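Local coordinates for cytoplasmic export protein 1 (Saccharomyces cerevisiae, PDB 3VWA) that binds tRNA as part of the nuclear tRNA export machinery and may deliver aminoacylated tRNAs to the translation machinery at the nuclear pore complex, at residues A[491-494]-A[495-498]. Residues are numbered along the deposited sequence; the frame is centred on the assembly and turned at random.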
loop_
_atom_site.group_PDB
_atom_site.type_symbol
_atom_site.label_atom_id
_atom_site.label_comp_id
_atom_site.label_asym_id
_atom_site.label_seq_id
_atom_site.Cartn_x
_atom_site.Cartn_y
_atom_site.Cartn_z
ATOM N N PHE A 491 -12.604 -41.652 -5.846
ATOM C CA PHE A 491 -12.569 -43.021 -6.368
ATOM C C PHE A 491 -13.971 -43.592 -6.493
ATOM O O PHE A 491 -14.725 -43.788 -5.448
ATOM C CB PHE A 491 -11.737 -43.939 -5.452
ATOM C CG PHE A 491 -10.340 -43.449 -5.212
ATOM C CD1 PHE A 491 -9.477 -43.225 -6.262
ATOM C CD2 PHE A 491 -9.883 -43.252 -3.918
ATOM C CE1 PHE A 491 -8.185 -42.764 -6.021
ATOM C CE2 PHE A 491 -8.578 -42.839 -3.665
ATOM C CZ PHE A 491 -7.729 -42.581 -4.721
ATOM N N ASP A 492 -14.362 -43.857 -7.740
ATOM C CA ASP A 492 -15.622 -44.576 -7.955
ATOM C C ASP A 492 -15.405 -46.064 -7.588
ATOM O O ASP A 492 -14.266 -46.490 -7.311
ATOM C CB ASP A 492 -16.097 -44.466 -9.395
ATOM C CG ASP A 492 -15.080 -45.037 -10.379
ATOM O OD1 ASP A 492 -14.210 -45.846 -9.984
ATOM O OD2 ASP A 492 -15.169 -44.732 -11.570
ATOM N N VAL A 493 -16.483 -46.847 -7.551
ATOM C CA VAL A 493 -16.388 -48.166 -6.933
ATOM C C VAL A 493 -15.593 -49.061 -7.806
ATOM O O VAL A 493 -14.987 -50.001 -7.345
ATOM C CB VAL A 493 -17.743 -48.853 -6.604
ATOM C CG1 VAL A 493 -18.339 -48.303 -5.308
ATOM C CG2 VAL A 493 -18.710 -48.767 -7.790
ATOM N N ASN A 494 -15.630 -48.784 -9.091
ATOM C CA ASN A 494 -14.805 -49.510 -9.992
ATOM C C ASN A 494 -13.301 -49.405 -9.688
ATOM O O ASN A 494 -12.573 -50.375 -9.731
ATOM C CB ASN A 494 -15.067 -48.995 -11.382
ATOM C CG ASN A 494 -14.867 -50.060 -12.390
ATOM O OD1 ASN A 494 -13.798 -50.163 -13.001
ATOM N ND2 ASN A 494 -15.875 -50.922 -12.523
ATOM N N THR A 495 -12.842 -48.206 -9.394
ATOM C CA THR A 495 -11.429 -48.030 -9.116
ATOM C C THR A 495 -11.095 -48.626 -7.751
ATOM O O THR A 495 -10.095 -49.266 -7.603
ATOM C CB THR A 495 -11.064 -46.545 -9.196
ATOM O OG1 THR A 495 -11.549 -46.059 -10.458
ATOM C CG2 THR A 495 -9.525 -46.346 -9.021
ATOM N N ILE A 496 -11.983 -48.456 -6.779
ATOM C CA ILE A 496 -11.842 -49.105 -5.501
ATOM C C ILE A 496 -11.562 -50.593 -5.658
ATOM O O ILE A 496 -10.562 -51.090 -5.137
ATOM C CB ILE A 496 -13.073 -48.823 -4.587
ATOM C CG1 ILE A 496 -12.984 -47.353 -4.105
ATOM C CG2 ILE A 496 -13.100 -49.767 -3.377
ATOM C CD1 ILE A 496 -14.367 -46.756 -3.884
ATOM N N ALA A 497 -12.435 -51.274 -6.387
ATOM C CA ALA A 497 -12.388 -52.697 -6.659
ATOM C C ALA A 497 -11.221 -53.136 -7.537
ATOM O O ALA A 497 -10.677 -54.231 -7.314
ATOM C CB ALA A 497 -13.687 -53.083 -7.353
ATOM N N ASN A 498 -10.875 -52.310 -8.534
ATOM C CA ASN A 498 -9.783 -52.603 -9.479
ATOM C C ASN A 498 -8.463 -52.412 -8.756
ATOM O O ASN A 498 -7.478 -52.978 -9.165
ATOM C CB ASN A 498 -9.704 -51.550 -10.626
ATOM C CG ASN A 498 -10.590 -51.863 -11.840
ATOM O OD1 ASN A 498 -11.778 -52.255 -11.723
ATOM N ND2 ASN A 498 -10.004 -51.663 -13.045
#
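Thr-495 meets Asp-492 through two groups at once, and both bonds end on one carboxylate oxygen. Its backbone N donates to Asp-492 OD1 at 2.8 Å, nearly in line with the C-O bond. Its hydroxyl OG1 donates to the same OD1 at 2.7 Å, from the syn side and 33° out of the carboxylate plane. Asp-492 can receive both because its CG sits between the backbone N and the carbonyl carbon (chi1 60°), which turns the carboxylate back over the first turn. An alanine in place of Thr-495 would keep the backbone bond but would probably leave the carboxylate freer to turn, with the hydroxyl donor gone. The other branch, Thr-495 CG2, lies 4.2 Å from Phe-491 CD1 and approaches the ring obliquely. Ile-496 N makes an almost straight bond to Asp-492 O (3.1 Å), in the carbonyl plane. Ile-496 CG1 lies 3.9 Å from Phe-491 CB, and its CD1 reaches back to the Phe-491 and Asp-492 carbonyl oxygens. Phe-491 and Ile-496 both pack on Tyr-526 of helix 513-536, and Phe-491 also reaches Leu-461 of helix 454-469. Ala-497 N bonds Val-493 O at 3.0 Å, and Asn-498 N bonds Asn-494 O at 2.8 Å; both are i to i+4 helix bonds. Asp-492 is the N-cap of helix 493-504, at the start of the second HEAT repeat near the C-terminal end of this fragment. Asp-492 OD1 gives the Thr-495 N-H a straighter partner than the weak bond to Asp-492 O, and its negative charge is likely to suit the positive end of the helix dipole.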